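Local coordinates for protein CdiA toxin (Cupriavidus taiwanensis, PDB 5T87) that probably acts as the toxic catalytic domain at the C-terminal end of a contact-dependent growth inhibition protein, bound here to its CdiI immunity protein, at residues S14-V17 / R23-S26; D38-L41 / Y45-H48. All blocks are in the same frame, centred on the assembly; numbering follows the deposited sequence.

Interaction 1 of 2, residues S14-V17 / R23-S26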
loop_
_atom_site.group_PDB
_atom_site.type_symbol
_atom_site.label_atom_id
_atom_site.label_comp_id
_atom_site.label_asym_id
_atom_site.label_seq_id
_atom_site.Cartn_x
_atom_site.Cartn_y
_atom_site.Cartn_z
ATOM N N SER E 14 -15.183 -1.072 -7.043
ATOM C CA SER E 14 -14.292 0.047 -6.656
ATOM C C SER E 14 -13.960 0.931 -7.859
ATOM O O SER E 14 -14.244 0.566 -8.989
ATOM C CB SER E 14 -12.991 -0.475 -6.021
ATOM O OG SER E 14 -12.148 -1.108 -6.970
ATOM N N VAL E 15 -13.347 2.085 -7.603
ATOM C CA VAL E 15 -12.966 3.043 -8.660
ATOM C C VAL E 15 -11.508 3.538 -8.480
ATOM O O VAL E 15 -11.047 3.799 -7.361
ATOM C CB VAL E 15 -13.974 4.238 -8.747
ATOM C CG1 VAL E 15 -14.002 5.065 -7.461
ATOM C CG2 VAL E 15 -13.678 5.125 -9.954
ATOM N N GLN E 16 -10.793 3.648 -9.596
ATOM C CA GLN E 16 -9.428 4.148 -9.595
ATOM C C GLN E 16 -9.475 5.608 -9.209
ATOM O O GLN E 16 -10.329 6.336 -9.692
ATOM C CB GLN E 16 -8.814 3.993 -10.985
ATOM C CG GLN E 16 -7.357 4.406 -11.077
ATOM C CD GLN E 16 -6.709 4.004 -12.386
ATOM O OE1 GLN E 16 -7.349 3.425 -13.256
ATOM N NE2 GLN E 16 -5.431 4.313 -12.532
ATOM N N VAL E 17 -8.562 6.034 -8.347
ATOM C CA VAL E 17 -8.581 7.399 -7.825
ATOM C C VAL E 17 -8.018 8.365 -8.869
ATOM O O VAL E 17 -8.583 9.437 -9.098
ATOM C CB VAL E 17 -7.790 7.529 -6.496
ATOM C CG1 VAL E 17 -7.885 8.951 -5.943
ATOM C CG2 VAL E 17 -8.304 6.535 -5.459
ATOM N N ARG E 23 -3.969 2.779 -7.458
ATOM C CA ARG E 23 -4.728 2.905 -6.216
ATOM C C ARG E 23 -6.207 3.174 -6.480
ATOM O O ARG E 23 -6.548 4.118 -7.198
ATOM C CB ARG E 23 -4.156 4.019 -5.348
ATOM C CG ARG E 23 -4.844 4.178 -4.000
ATOM C CD ARG E 23 -3.974 4.938 -3.007
ATOM N NE ARG E 23 -3.238 4.049 -2.110
ATOM C CZ ARG E 23 -2.571 4.439 -1.019
ATOM N NH1 ARG E 23 -2.520 5.726 -0.677
ATOM N NH2 ARG E 23 -1.947 3.532 -0.270
ATOM N N ARG E 24 -7.055 2.324 -5.893
ATOM C CA ARG E 24 -8.498 2.416 -6.003
ATOM C C ARG E 24 -9.121 2.670 -4.641
ATOM O O ARG E 24 -8.459 2.535 -3.601
ATOM C CB ARG E 24 -9.086 1.113 -6.552
ATOM C CG ARG E 24 -8.391 0.552 -7.777
ATOM C CD ARG E 24 -9.149 -0.645 -8.328
ATOM N NE ARG E 24 -10.401 -0.266 -8.993
ATOM C CZ ARG E 24 -10.510 0.234 -10.231
ATOM N NH1 ARG E 24 -11.711 0.533 -10.715
ATOM N NH2 ARG E 24 -9.438 0.446 -10.989
ATOM N N VAL E 25 -10.413 3.005 -4.668
ATOM C CA VAL E 25 -11.217 3.255 -3.456
ATOM C C VAL E 25 -12.674 2.811 -3.651
ATOM O O VAL E 25 -13.217 2.920 -4.755
ATOM C CB VAL E 25 -11.154 4.749 -3.024
ATOM C CG1 VAL E 25 -11.678 5.683 -4.112
ATOM C CG2 VAL E 25 -11.900 4.971 -1.717
ATOM N N SER E 26 -13.291 2.306 -2.580
ATOM C CA SER E 26 -14.704 1.891 -2.588
ATOM C C SER E 26 -15.368 2.123 -1.220
ATOM O O SER E 26 -14.721 2.601 -0.278
ATOM C CB SER E 26 -14.802 0.413 -2.967
ATOM O OG SER E 26 -16.081 0.085 -3.480
#

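Interaction 2 of 2, residues D38-L41 / Y45-H48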
loop_
_atom_site.group_PDB
_atom_site.type_symbol
_atom_site.label_atom_id
_atom_site.label_comp_id
_atom_site.label_asym_id
_atom_site.label_seq_id
_atom_site.Cartn_x
_atom_site.Cartn_y
_atom_site.Cartn_z
ATOM N N ASP E 38 -4.744 -1.439 -3.168
ATOM C CA ASP E 38 -3.493 -1.223 -3.895
ATOM C C ASP E 38 -3.101 -2.478 -4.639
ATOM O O ASP E 38 -3.407 -3.586 -4.202
ATOM C CB ASP E 38 -2.375 -0.864 -2.922
ATOM C CG ASP E 38 -2.678 0.380 -2.131
ATOM O OD1 ASP E 38 -2.563 1.479 -2.718
ATOM O OD2 ASP E 38 -3.054 0.254 -0.937
ATOM N N ARG E 39 -2.393 -2.305 -5.745
ATOM C CA ARG E 39 -1.974 -3.435 -6.539
ATOM C C ARG E 39 -0.907 -4.246 -5.819
ATOM O O ARG E 39 0.014 -3.687 -5.241
ATOM C CB ARG E 39 -1.418 -3.003 -7.891
ATOM C CG ARG E 39 -1.408 -4.166 -8.876
ATOM C CD ARG E 39 -0.415 -3.957 -9.981
ATOM N NE ARG E 39 -0.935 -3.018 -10.966
ATOM C CZ ARG E 39 -0.204 -2.139 -11.659
ATOM N NH1 ARG E 39 1.121 -2.037 -11.485
ATOM N NH2 ARG E 39 -0.810 -1.346 -12.533
ATOM N N THR E 40 -1.045 -5.564 -5.874
ATOM C CA THR E 40 -0.026 -6.461 -5.405
ATOM C C THR E 40 0.855 -6.786 -6.608
ATOM O O THR E 40 2.015 -6.389 -6.665
ATOM C CB THR E 40 -0.681 -7.708 -4.777
ATOM O OG1 THR E 40 -1.486 -7.308 -3.653
ATOM C CG2 THR E 40 0.350 -8.747 -4.352
ATOM N N LEU E 41 0.274 -7.483 -7.572
ATOM C CA LEU E 41 0.924 -7.926 -8.806
ATOM C C LEU E 41 -0.227 -8.255 -9.769
ATOM O O LEU E 41 -1.260 -8.758 -9.331
ATOM C CB LEU E 41 1.772 -9.184 -8.567
ATOM C CG LEU E 41 3.143 -9.082 -7.884
ATOM C CD1 LEU E 41 3.836 -10.434 -7.711
ATOM C CD2 LEU E 41 4.045 -8.118 -8.651
ATOM N N TYR E 45 -5.037 -7.483 -5.852
ATOM C CA TYR E 45 -5.046 -6.300 -4.995
ATOM C C TYR E 45 -5.169 -6.687 -3.511
ATOM O O TYR E 45 -5.806 -7.707 -3.192
ATOM C CB TYR E 45 -6.215 -5.383 -5.378
ATOM C CG TYR E 45 -6.031 -4.628 -6.686
ATOM C CD1 TYR E 45 -6.218 -5.254 -7.916
ATOM C CD2 TYR E 45 -5.699 -3.273 -6.694
ATOM C CE1 TYR E 45 -6.055 -4.562 -9.114
ATOM C CE2 TYR E 45 -5.535 -2.570 -7.880
ATOM C CZ TYR E 45 -5.714 -3.211 -9.082
ATOM O OH TYR E 45 -5.551 -2.481 -10.227
ATOM N N HIS E 46 -4.564 -5.876 -2.632
ATOM C CA HIS E 46 -4.780 -5.945 -1.158
ATOM C C HIS E 46 -5.481 -4.672 -0.683
ATOM O O HIS E 46 -5.551 -3.686 -1.422
ATOM C CB HIS E 46 -3.465 -6.098 -0.382
ATOM C CG HIS E 46 -2.430 -5.084 -0.759
ATOM N ND1 HIS E 46 -1.512 -5.311 -1.760
ATOM C CD2 HIS E 46 -2.200 -3.826 -0.314
ATOM C CE1 HIS E 46 -0.740 -4.250 -1.898
ATOM N NE2 HIS E 46 -1.133 -3.339 -1.031
ATOM N N GLY E 47 -5.987 -4.681 0.544
ATOM C CA GLY E 47 -6.751 -3.537 1.013
ATOM C C GLY E 47 -6.784 -3.319 2.504
ATOM O O GLY E 47 -6.486 -4.233 3.296
ATOM N N HIS E 48 -7.149 -2.092 2.876
ATOM C CA HIS E 48 -7.283 -1.719 4.286
ATOM C C HIS E 48 -8.455 -0.786 4.502
ATOM O O HIS E 48 -8.883 -0.088 3.577
ATOM C CB HIS E 48 -5.983 -1.088 4.827
ATOM C CG HIS E 48 -5.567 0.160 4.113
ATOM N ND1 HIS E 48 -4.682 0.149 3.058
ATOM C CD2 HIS E 48 -5.908 1.455 4.303
ATOM C CE1 HIS E 48 -4.501 1.382 2.623
ATOM N NE2 HIS E 48 -5.238 2.192 3.358
#

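Interaction 1 of 2, residues S14-V17 / R23-S26
Val15 and Val25 form a hydrogen-bonded pair in the antiparallel beta hairpin made by strands 15-18 and 21-27. Val15 N donates to Val25 O at 3.0 Å, and Val25 N returns a bond to Val15 O at 2.9 Å. The next backbone bond, Val17 N to Arg23 O, lies in the carbonyl plane and is nearly straight (172° at the hydrogen). The chain then turns a corner at Val17.

Three valines supply the apolar part. Val15 and Val25 lie side by side on one face of the sheet. The Val17 side chain crosses that of Val25 at about a right angle, and Val17 CG2 meets Val25 CG1 at 3.7 Å. Val17 and Val25 also touch helix 57-64, through Asp58 and Leu63.

The polar part belongs to Arg24. Its chain bends at chi3 (73°), which swings the guanidinium back over strand 15-18. There it grips Ser14 side-on. Arg24 NE bonds to Ser14 OG at 2.8 Å, and Arg24 NH1 to Ser14 O at 3.1 Å. Both acceptors lie in the guanidinium plane, but NH1 approaches from above the carbonyl plane of Ser14. One face of the guanidinium covers the backbone, with Gln16 N over its centre. Gln16 CB lies 3.6 Å from Arg24 NH2.

Ser14 OG also bonds to Leu11 O, and Ser26 OG bonds to Val10 O, so helix 7-12 is tied to this end of the hairpin. With two acceptors in its plane and backbone against one face, the Arg24 guanidinium is probably fixed in rotation, and a positive charge is held on the face opposite the valines.

Interaction 2 of 2, residues D38-L41 / Y45-H48
Asp38 and His46 form a hydrogen-bonded antiparallel pair, and the short strand axes come within 4.7 Å with their directions 143° apart. This is the beta hairpin of strands 34-41 and 44-50, with a classic beta bulge near its turn, where Thr40 and Leu41 both face Val44. Asp38 N bonds to His46 O, and His46 N bonds to Asp38 O, each at 3.0 Å.

Arg39 and Tyr45 are the neighbouring non-hydrogen-bonded pair, and their side chains diverge. The Arg39 backbone still packs on the phenol: Arg39 CA lies 4.2 Å from the ring centroid of Tyr45, an off-centre CH-pi contact. Arg39 CB lies over the same ring. The backbone of Tyr45 pairs in a parallel ladder with a strand of the CdiI immunity protein, so the sheet continues across the interface.

His46 lies across strand 34-41. With chi1 at 51°, CG of His46 is tucked between backbone N and C, which brings the imidazole back toward Asp38. Asp38 O lies 3.5 Å from the plane of the His46 ring, displaced toward its rim. Asp38 CB approaches His46 NE2 at 3.4 Å. That nitrogen is hydrogen-bonded to His72 of the CdiI chain, whose ring also meets His46 and His48 steeply. Asp38 OD1 forms a salt bridge with Arg23. Asp38 OD2 lies at the edge of the His48 ring, near the ring plane, while His48 NE2 bonds to Arg50.

Both imidazole nitrogens of His46 are therefore engaged, which should limit its rotation: the second one, ND1 of His46, is hydrogen-bonded to Thr40 OG1 at the ring edge, 2.8 Å away.

Interactions 1 and 2 are successive hairpins of one four-stranded antiparallel sheet. Their centres lie about 11 Å apart. The inner strands 21-27 and 34-41 are neighbours, and the salt bridge from Arg23 NE to Asp38 OD1 joins the two contacts directly. Arg24 also packs on Tyr45. Interaction 1 is close to the centre of the chain but only partly buried, and it combines valine packing against helix 57-64 with an arginine-serine grip. Interaction 2 lies farther out and is largely buried, in part by the CdiI immunity protein. It relies on polar and aromatic groups: imidazoles, a carboxylate, a phenol ring and a threonine hydroxyl. CdiI reaches both, and meets interaction 1 at Arg23 and Arg24, among others.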